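Local coordinates for aldehyde reductase YahK (Escherichia coli, PDB 1UUF), which catalyses the NADPH-dependent reduction of a wide range of aldehydes to the corresponding primary alcohols and binds two zinc ions per subunit, at residues A25-A31 with Y76-P80; I40-P45 with S150-H156; L255-I261 with T276-R280. One frame throughout, in Å; residues are numbered along the deposited sequence.

Interaction 1: residues A25-A31 with Y76-P80; sequences AVGAYSA and YPCVP
Ala25 and Val79 form the apolar centre. Ala25 CB lies 4.3 Å from Val79 CG1. Val79 has chi1 t, and its CG2 is 4.2 Å from Gly27 CA. A side chain at Gly27 would clash with Cys78 O and Val79 CG2, so glycine lets the chains approach to 4.2 Å between CA of Gly27 and CA of Val79. Further along, Tyr29 CD2 meets Pro77 CB at 4.2 Å. The peptide before Pro77 is cis. Tyr76 (chi1 m) packs its ring against the backbone of residues 29-31: Ser30 CA sits 3.8 Å from the centroid of the Tyr76 ring, a CH-pi contact over its face. Ala31 CB is 3.3 Å from Tyr76 OH. End to end, 25-31 and 76-80 run 118° apart. The backbones are extended around Ala28 and Cys78, which form a single antiparallel hydrogen-bonded pair with CA atoms 5.2 Å apart. Ala28 N donates to Cys78 O, and Cys78 N donates to Ala28 O, both at 2.9 Å. Pro77 CA adds a CA-H...O contact of 3.3 Å to Ala28 O. This isolated beta bridge ties the end of strand 24-27 to the loop that leads to His82, a catalytic-zinc ligand in this zinc-containing alcohol dehydrogenase.

Interaction 2: residues I40-P45 with S150-H156; sequences ITRREP and SQQIVVH
The extended loop 40-45 runs roughly along 150-156, with end-to-end directions 27° apart and no beta bridge between them. Ser150 comes first: its CB lies 3.8 Å from Ile40 CD1, and its OG is hydrogen-bonded to Gly147 O. At Gln152 the backbone carbonyl receives Arg42. With chi1 and chi2 m and chi3 t, Arg42 brings NE to Gln152 O, a hydrogen bond of 2.7 Å, and Arg42 NH2 adds a weak bond of 3.2 Å to Gln152 O. Ile153 CA packs over one face of this guanidinium, 3.7 Å from Arg42 NE. Val154 (chi1 t) points toward the loop. Its CG2 is 4.2 Å from Arg42 CB and its CG1 is 4.0 Å from Pro45 CA. At His156 a water bridges the segments, accepting from His156 N at 3.0 Å and from Arg43 NH2 at 3.3 Å. Arg43 also makes salt bridges to Asp140 and Asp49. Strand 152-156 pairs antiparallel with strand 49-58 in the GroES-like domain, and the loop linking strands 36-39 and 49-58 covers it.

Interaction 3: residues L255-I261 with T276-R280; sequences LKSFDFI and TLLKR
This is a short parallel beta contact in the Rossmann-type coenzyme domain, at the start of strand 258-263. Phe258 pairs with Leu278, with CA atoms 4.5 Å apart. Phe258 N donates to Leu277 O and Lys279 N donates to Phe258 O, both at 2.8 Å. Leu277 O also accepts from Ser257 N at 2.9 Å. One step earlier, Lys256 N donates to Thr276 O at 2.9 Å. Lys256 has positive phi and psi (41/50), so the chain turns here before it enters the strand. The side chains of Phe258 and Leu278 lie on the same face of this short pairing, with Phe258 CB 4.2 Å from Leu278 CD2. Phe258 CD1 lies 3.8 Å from Leu277 CB. Ile261 CG1 reaches Leu278 CD2 at 3.7 Å. At the polar edge, a salt bridge joins Asp259 OD1 to Lys279 NZ at 2.9 Å. Asp259 OD2 accepts from Lys197 N. Lys256 and Arg280 form salt bridges to the second subunit, Lys256 with its Asp128 and Arg280 with its Glu118 and Asp121. Helix 271-275 lies in the connection between the two segments. Beyond the corner at 259, the rest of strand 258-263 runs parallel between strands 197-201 and 282-286 in the central sheet.

Interactions 1 and 2 are neighbours, with centres about 16 Å apart. Their segments alternate along the chain. They share an apolar seam: Ala25 CB lies 3.6 Å from Ser150 CB and 3.9 Å from Ile40 CD1, and Val79 CG2 is 4.3 Å from Ile40 CG2. Both come near the catalytic zinc site. The side chain of Pro80 is about 7 Å from that of His82 and about 9 Å from a bound zinc, and the side chain of Ile153 is about 8 Å from that of His82. Interaction 3 lies in the coenzyme domain, across the chain's centre. Its centre is about 43 Å from that of interaction 1 and about 46 Å from that of interaction 2.

Interaction 1: residues A25-A31 with Y76-P80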
loop_
_atom_site.group_PDB
_atom_site.type_symbol
_atom_site.label_atom_id
_atom_site.label_comp_id
_atom_site.label_asym_id
_atom_site.label_seq_id
_atom_site.Cartn_x
_atom_site.Cartn_y
_atom_site.Cartn_z
ATOM N N ALA A 25 16.865 6.466 -38.065
ATOM C CA ALA A 25 15.934 6.349 -36.958
ATOM C C ALA A 25 14.650 7.085 -37.294
ATOM O O ALA A 25 14.522 7.692 -38.362
ATOM C CB ALA A 25 16.555 6.934 -35.690
ATOM N N VAL A 26 13.696 7.016 -36.377
ATOM C CA VAL A 26 12.423 7.694 -36.532
ATOM C C VAL A 26 12.154 8.422 -35.222
ATOM O O VAL A 26 12.210 7.823 -34.150
ATOM C CB VAL A 26 11.280 6.692 -36.819
ATOM C CG1 VAL A 26 9.929 7.377 -36.673
ATOM C CG2 VAL A 26 11.431 6.132 -38.225
ATOM N N GLY A 27 11.885 9.719 -35.313
ATOM C CA GLY A 27 11.619 10.500 -34.119
ATOM C C GLY A 27 10.803 11.738 -34.426
ATOM O O GLY A 27 10.387 11.946 -35.568
ATOM N N ALA A 28 10.580 12.566 -33.411
ATOM C CA ALA A 28 9.801 13.787 -33.577
ATOM C C ALA A 28 10.618 15.029 -33.238
ATOM O O ALA A 28 11.536 14.973 -32.421
ATOM C CB ALA A 28 8.566 13.729 -32.698
ATOM N N TYR A 29 10.280 16.147 -33.870
ATOM C CA TYR A 29 10.971 17.405 -33.617
ATOM C C TYR A 29 10.199 18.275 -32.624
ATOM O O TYR A 29 10.774 19.155 -31.982
ATOM C CB TYR A 29 11.193 18.165 -34.927
ATOM C CG TYR A 29 12.226 17.531 -35.834
ATOM C CD1 TYR A 29 11.851 16.870 -37.001
ATOM C CD2 TYR A 29 13.585 17.597 -35.524
ATOM C CE1 TYR A 29 12.805 16.291 -37.839
ATOM C CE2 TYR A 29 14.543 17.021 -36.352
ATOM C CZ TYR A 29 14.149 16.372 -37.506
ATOM O OH TYR A 29 15.100 15.809 -38.326
ATOM N N SER A 30 8.897 18.025 -32.500
ATOM C CA SER A 30 8.050 18.763 -31.566
ATOM C C SER A 30 6.890 17.870 -31.137
ATOM O O SER A 30 6.647 16.824 -31.739
ATOM C CB SER A 30 7.505 20.046 -32.207
ATOM O OG SER A 30 6.286 19.809 -32.894
ATOM N N ALA A 31 6.174 18.287 -30.099
ATOM C CA ALA A 31 5.051 17.514 -29.582
ATOM C C ALA A 31 3.904 17.369 -30.578
ATOM O O ALA A 31 3.153 16.394 -30.529
ATOM C CB ALA A 31 4.541 18.145 -28.289
ATOM N N TYR A 76 13.847 17.562 -27.603
ATOM C CA TYR A 76 13.866 17.192 -29.011
ATOM C C TYR A 76 15.227 17.388 -29.663
ATOM O O TYR A 76 16.021 18.225 -29.231
ATOM C CB TYR A 76 12.801 17.984 -29.772
ATOM C CG TYR A 76 11.424 17.840 -29.173
ATOM C CD1 TYR A 76 11.041 18.607 -28.074
ATOM C CD2 TYR A 76 10.515 16.913 -29.679
ATOM C CE1 TYR A 76 9.789 18.454 -27.493
ATOM C CE2 TYR A 76 9.261 16.751 -29.103
ATOM C CZ TYR A 76 8.905 17.527 -28.011
ATOM O OH TYR A 76 7.667 17.379 -27.438
ATOM N N PRO A 77 15.518 16.604 -30.715
ATOM C CA PRO A 77 14.608 15.588 -31.258
ATOM C C PRO A 77 14.376 14.438 -30.283
ATOM O O PRO A 77 15.242 14.123 -29.465
ATOM C CB PRO A 77 15.320 15.139 -32.529
ATOM C CG PRO A 77 16.758 15.278 -32.164
ATOM C CD PRO A 77 16.786 16.618 -31.462
ATOM N N CYS A 78 13.199 13.827 -30.364
ATOM C CA CYS A 78 12.872 12.709 -29.494
ATOM C C CYS A 78 12.761 11.417 -30.290
ATOM O O CYS A 78 11.943 11.311 -31.202
ATOM C CB CYS A 78 11.553 12.959 -28.767
ATOM S SG CYS A 78 11.034 11.568 -27.725
ATOM N N VAL A 79 13.593 10.439 -29.940
ATOM C CA VAL A 79 13.577 9.141 -30.604
ATOM C C VAL A 79 13.212 8.132 -29.523
ATOM O O VAL A 79 14.062 7.731 -28.724
ATOM C CB VAL A 79 14.954 8.788 -31.197
ATOM C CG1 VAL A 79 14.937 7.362 -31.755
ATOM C CG2 VAL A 79 15.307 9.774 -32.304
ATOM N N PRO A 80 11.934 7.730 -29.472
ATOM C CA PRO A 80 11.445 6.768 -28.480
ATOM C C PRO A 80 11.906 5.340 -28.740
ATOM O O PRO A 80 12.779 5.089 -29.573
ATOM C CB PRO A 80 9.923 6.892 -28.591
ATOM C CG PRO A 80 9.703 8.228 -29.274
ATOM C CD PRO A 80 10.814 8.267 -30.263
#

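Interaction 2: residues I40-P45 with S150-H156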
loop_
_atom_site.group_PDB
_atom_site.type_symbol
_atom_site.label_atom_id
_atom_site.label_comp_id
_atom_site.label_asym_id
_atom_site.label_seq_id
_atom_site.Cartn_x
_atom_site.Cartn_y
_atom_site.Cartn_z
ATOM N N ILE A 40 20.731 10.027 -36.826
ATOM C CA ILE A 40 21.262 10.312 -35.503
ATOM C C ILE A 40 22.659 9.730 -35.410
ATOM O O ILE A 40 23.111 9.029 -36.317
ATOM C CB ILE A 40 20.389 9.687 -34.388
ATOM C CG1 ILE A 40 20.355 8.165 -34.539
ATOM C CG2 ILE A 40 18.986 10.265 -34.447
ATOM C CD1 ILE A 40 19.675 7.447 -33.383
ATOM N N THR A 41 23.351 10.022 -34.316
ATOM C CA THR A 41 24.690 9.491 -34.129
ATOM C C THR A 41 24.733 8.670 -32.848
ATOM O O THR A 41 23.879 8.824 -31.974
ATOM C CB THR A 41 25.742 10.620 -34.034
ATOM O OG1 THR A 41 25.516 11.389 -32.849
ATOM C CG2 THR A 41 25.650 11.534 -35.254
ATOM N N ARG A 42 25.718 7.787 -32.766
ATOM C CA ARG A 42 25.929 6.936 -31.601
ATOM C C ARG A 42 27.389 7.072 -31.206
ATOM O O ARG A 42 28.251 7.254 -32.065
ATOM C CB ARG A 42 25.644 5.468 -31.933
ATOM C CG ARG A 42 24.186 5.143 -32.200
ATOM C CD ARG A 42 23.320 5.523 -31.024
ATOM N NE ARG A 42 21.961 5.010 -31.158
ATOM C CZ ARG A 42 20.977 5.302 -30.318
ATOM N NH1 ARG A 42 21.206 6.110 -29.290
ATOM N NH2 ARG A 42 19.769 4.782 -30.501
ATOM N N ARG A 43 27.668 6.982 -29.911
ATOM C CA ARG A 43 29.039 7.083 -29.439
ATOM C C ARG A 43 29.804 5.844 -29.878
ATOM O O ARG A 43 29.207 4.805 -30.169
ATOM C CB ARG A 43 29.081 7.185 -27.908
ATOM C CG ARG A 43 28.598 5.933 -27.163
ATOM C CD ARG A 43 29.017 5.983 -25.692
ATOM N NE ARG A 43 28.633 4.788 -24.940
ATOM C CZ ARG A 43 27.427 4.580 -24.421
ATOM N NH1 ARG A 43 26.471 5.489 -24.566
ATOM N NH2 ARG A 43 27.175 3.461 -23.752
ATOM N N GLU A 44 31.124 5.959 -29.958
ATOM C CA GLU A 44 31.947 4.814 -30.314
ATOM C C GLU A 44 31.965 3.970 -29.050
ATOM O O GLU A 44 32.027 4.508 -27.944
ATOM C CB GLU A 44 33.369 5.253 -30.670
ATOM C CG GLU A 44 33.473 6.025 -31.973
ATOM C CD GLU A 44 33.027 5.203 -33.165
ATOM O OE1 GLU A 44 33.589 4.104 -33.373
ATOM O OE2 GLU A 44 32.118 5.653 -33.896
ATOM N N PRO A 45 31.891 2.641 -29.189
ATOM C CA PRO A 45 31.899 1.748 -28.029
ATOM C C PRO A 45 33.102 1.943 -27.108
ATOM O O PRO A 45 34.249 1.895 -27.553
ATOM C CB PRO A 45 31.885 0.362 -28.667
ATOM C CG PRO A 45 31.108 0.588 -29.926
ATOM C CD PRO A 45 31.692 1.879 -30.435
ATOM N N SER A 150 15.641 3.009 -33.935
ATOM C CA SER A 150 16.844 3.268 -34.711
ATOM C C SER A 150 17.530 1.971 -35.125
ATOM O O SER A 150 17.137 0.883 -34.696
ATOM C CB SER A 150 17.803 4.124 -33.881
ATOM O OG SER A 150 18.067 3.508 -32.633
ATOM N N GLN A 151 18.564 2.093 -35.953
ATOM C CA GLN A 151 19.296 0.932 -36.450
ATOM C C GLN A 151 20.305 0.345 -35.475
ATOM O O GLN A 151 20.567 -0.857 -35.503
ATOM C CB GLN A 151 20.037 1.284 -37.740
ATOM C CG GLN A 151 19.163 1.727 -38.890
ATOM C CD GLN A 151 19.981 2.006 -40.134
ATOM O OE1 GLN A 151 20.896 2.831 -40.117
ATOM N NE2 GLN A 151 19.662 1.311 -41.218
ATOM N N GLN A 152 20.888 1.197 -34.634
ATOM C CA GLN A 152 21.897 0.759 -33.674
ATOM C C GLN A 152 21.822 1.521 -32.357
ATOM O O GLN A 152 21.271 2.615 -32.286
ATOM C CB GLN A 152 23.304 0.948 -34.261
ATOM C CG GLN A 152 23.650 0.021 -35.420
ATOM C CD GLN A 152 25.020 0.309 -36.022
ATOM O OE1 GLN A 152 25.513 -0.450 -36.858
ATOM N NE2 GLN A 152 25.637 1.413 -35.605
ATOM N N ILE A 153 22.380 0.921 -31.310
ATOM C CA ILE A 153 22.425 1.555 -29.999
ATOM C C ILE A 153 23.671 1.017 -29.300
ATOM O O ILE A 153 24.095 -0.108 -29.564
ATOM C CB ILE A 153 21.138 1.255 -29.172
ATOM C CG1 ILE A 153 21.101 2.138 -27.916
ATOM C CG2 ILE A 153 21.079 -0.223 -28.803
ATOM C CD1 ILE A 153 19.758 2.125 -27.187
ATOM N N VAL A 154 24.285 1.839 -28.451
ATOM C CA VAL A 154 25.486 1.442 -27.722
ATOM C C VAL A 154 25.176 1.580 -26.237
ATOM O O VAL A 154 24.818 2.659 -25.765
ATOM C CB VAL A 154 26.689 2.341 -28.097
ATOM C CG1 VAL A 154 27.925 1.917 -27.317
ATOM C CG2 VAL A 154 26.950 2.251 -29.591
ATOM N N VAL A 155 25.314 0.480 -25.504
ATOM C CA VAL A 155 24.981 0.466 -24.084
ATOM C C VAL A 155 26.032 -0.230 -23.228
ATOM O O VAL A 155 26.629 -1.223 -23.646
ATOM C CB VAL A 155 23.628 -0.268 -23.869
ATOM C CG1 VAL A 155 23.194 -0.181 -22.405
ATOM C CG2 VAL A 155 22.566 0.318 -24.788
ATOM N N HIS A 156 26.246 0.307 -22.028
ATOM C CA HIS A 156 27.186 -0.259 -21.059
ATOM C C HIS A 156 26.680 -1.683 -20.812
ATOM O O HIS A 156 25.486 -1.878 -20.593
ATOM C CB HIS A 156 27.136 0.575 -19.775
ATOM C CG HIS A 156 28.084 0.122 -18.708
ATOM N ND1 HIS A 156 27.965 -1.095 -18.070
ATOM C CD2 HIS A 156 29.151 0.737 -18.146
ATOM C CE1 HIS A 156 28.917 -1.209 -17.161
ATOM N NE2 HIS A 156 29.650 -0.110 -17.186
HETATM O O HOH W 1 24.992 2.955 -21.368
#

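Interaction 3: residues L255-I261 with T276-R280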
loop_
_atom_site.group_PDB
_atom_site.type_symbol
_atom_site.label_atom_id
_atom_site.label_comp_id
_atom_site.label_asym_id
_atom_site.label_seq_id
_atom_site.Cartn_x
_atom_site.Cartn_y
_atom_site.Cartn_z
ATOM N N LEU A 255 -15.437 -11.224 -3.693
ATOM C CA LEU A 255 -15.209 -10.396 -2.514
ATOM C C LEU A 255 -14.157 -11.002 -1.585
ATOM O O LEU A 255 -14.163 -12.209 -1.331
ATOM C CB LEU A 255 -16.517 -10.221 -1.740
ATOM C CG LEU A 255 -16.455 -9.350 -0.485
ATOM C CD1 LEU A 255 -16.329 -7.882 -0.884
ATOM C CD2 LEU A 255 -17.712 -9.564 0.344
ATOM N N LYS A 256 -13.256 -10.158 -1.086
ATOM C CA LYS A 256 -12.204 -10.576 -0.157
ATOM C C LYS A 256 -11.565 -11.918 -0.511
ATOM O O LYS A 256 -11.435 -12.785 0.351
ATOM C CB LYS A 256 -12.779 -10.662 1.262
ATOM C CG LYS A 256 -13.471 -9.396 1.742
ATOM C CD LYS A 256 -14.185 -9.626 3.071
ATOM C CE LYS A 256 -14.911 -8.372 3.545
ATOM N NZ LYS A 256 -15.689 -8.600 4.802
ATOM N N SER A 257 -11.139 -12.094 -1.760
ATOM C CA SER A 257 -10.556 -13.373 -2.156
ATOM C C SER A 257 -9.184 -13.315 -2.813
ATOM O O SER A 257 -8.544 -14.355 -2.995
ATOM C CB SER A 257 -11.505 -14.100 -3.111
ATOM O OG SER A 257 -11.553 -13.434 -4.361
ATOM N N PHE A 258 -8.726 -12.119 -3.174
ATOM C CA PHE A 258 -7.433 -11.995 -3.841
ATOM C C PHE A 258 -6.238 -11.742 -2.942
ATOM O O PHE A 258 -6.291 -10.926 -2.028
ATOM C CB PHE A 258 -7.471 -10.888 -4.895
ATOM C CG PHE A 258 -8.236 -11.250 -6.128
ATOM C CD1 PHE A 258 -9.602 -11.007 -6.209
ATOM C CD2 PHE A 258 -7.593 -11.848 -7.206
ATOM C CE1 PHE A 258 -10.319 -11.353 -7.350
ATOM C CE2 PHE A 258 -8.297 -12.199 -8.350
ATOM C CZ PHE A 258 -9.667 -11.949 -8.423
ATOM N N ASP A 259 -5.150 -12.444 -3.229
ATOM C CA ASP A 259 -3.919 -12.272 -2.480
ATOM C C ASP A 259 -3.231 -11.042 -3.042
ATOM O O ASP A 259 -2.645 -10.244 -2.311
ATOM C CB ASP A 259 -3.005 -13.481 -2.675
ATOM C CG ASP A 259 -3.528 -14.724 -1.989
ATOM O OD1 ASP A 259 -3.421 -14.807 -0.746
ATOM O OD2 ASP A 259 -4.053 -15.612 -2.692
ATOM N N PHE A 260 -3.331 -10.894 -4.358
ATOM C CA PHE A 260 -2.682 -9.793 -5.047
ATOM C C PHE A 260 -3.432 -9.428 -6.327
ATOM O O PHE A 260 -3.948 -10.297 -7.022
ATOM C CB PHE A 260 -1.248 -10.214 -5.382
ATOM C CG PHE A 260 -0.484 -9.207 -6.189
ATOM C CD1 PHE A 260 -0.215 -7.943 -5.678
ATOM C CD2 PHE A 260 -0.016 -9.532 -7.460
ATOM C CE1 PHE A 260 0.510 -7.013 -6.423
ATOM C CE2 PHE A 260 0.709 -8.612 -8.212
ATOM C CZ PHE A 260 0.972 -7.348 -7.690
ATOM N N ILE A 261 -3.505 -8.137 -6.619
ATOM C CA ILE A 261 -4.154 -7.680 -7.835
ATOM C C ILE A 261 -3.210 -6.737 -8.560
ATOM O O ILE A 261 -2.761 -5.742 -7.999
ATOM C CB ILE A 261 -5.474 -6.934 -7.552
ATOM C CG1 ILE A 261 -6.519 -7.917 -7.015
ATOM C CG2 ILE A 261 -6.000 -6.303 -8.842
ATOM C CD1 ILE A 261 -7.848 -7.279 -6.678
ATOM N N THR A 276 -11.965 -3.958 -2.335
ATOM C CA THR A 276 -12.811 -4.865 -1.568
ATOM C C THR A 276 -12.649 -6.321 -1.990
ATOM O O THR A 276 -13.123 -7.220 -1.299
ATOM C CB THR A 276 -14.301 -4.483 -1.679
ATOM O OG1 THR A 276 -14.742 -4.648 -3.030
ATOM C CG2 THR A 276 -14.507 -3.043 -1.257
ATOM N N LEU A 277 -11.974 -6.554 -3.115
ATOM C CA LEU A 277 -11.749 -7.917 -3.603
ATOM C C LEU A 277 -10.483 -8.526 -2.991
ATOM O O LEU A 277 -10.204 -9.712 -3.168
ATOM C CB LEU A 277 -11.609 -7.929 -5.128
ATOM C CG LEU A 277 -12.707 -7.263 -5.958
ATOM C CD1 LEU A 277 -12.431 -7.524 -7.434
ATOM C CD2 LEU A 277 -14.071 -7.807 -5.563
ATOM N N LEU A 278 -9.716 -7.707 -2.277
ATOM C CA LEU A 278 -8.477 -8.163 -1.648
ATOM C C LEU A 278 -8.685 -8.834 -0.297
ATOM O O LEU A 278 -9.514 -8.401 0.495
ATOM C CB LEU A 278 -7.529 -6.984 -1.440
ATOM C CG LEU A 278 -6.983 -6.254 -2.662
ATOM C CD1 LEU A 278 -6.252 -4.995 -2.200
ATOM C CD2 LEU A 278 -6.049 -7.173 -3.435
ATOM N N LYS A 279 -7.912 -9.884 -0.035
ATOM C CA LYS A 279 -7.980 -10.578 1.248
ATOM C C LYS A 279 -7.288 -9.677 2.259
ATOM O O LYS A 279 -6.690 -8.664 1.894
ATOM C CB LYS A 279 -7.212 -11.897 1.193
ATOM C CG LYS A 279 -7.797 -12.940 0.261
ATOM C CD LYS A 279 -6.804 -14.068 0.022
ATOM C CE LYS A 279 -6.397 -14.753 1.322
ATOM N NZ LYS A 279 -5.446 -15.870 1.059
ATOM N N ARG A 280 -7.372 -10.048 3.532
ATOM C CA ARG A 280 -6.709 -9.296 4.584
ATOM C C ARG A 280 -5.221 -9.329 4.250
ATOM O O ARG A 280 -4.695 -10.368 3.840
ATOM C CB ARG A 280 -6.975 -9.957 5.942
ATOM C CG ARG A 280 -6.241 -9.321 7.120
ATOM C CD ARG A 280 -4.930 -10.034 7.408
ATOM N NE ARG A 280 -5.148 -11.418 7.824
ATOM C CZ ARG A 280 -4.175 -12.281 8.095
ATOM N NH1 ARG A 280 -2.905 -11.908 7.997
ATOM N NH2 ARG A 280 -4.473 -13.521 8.455
#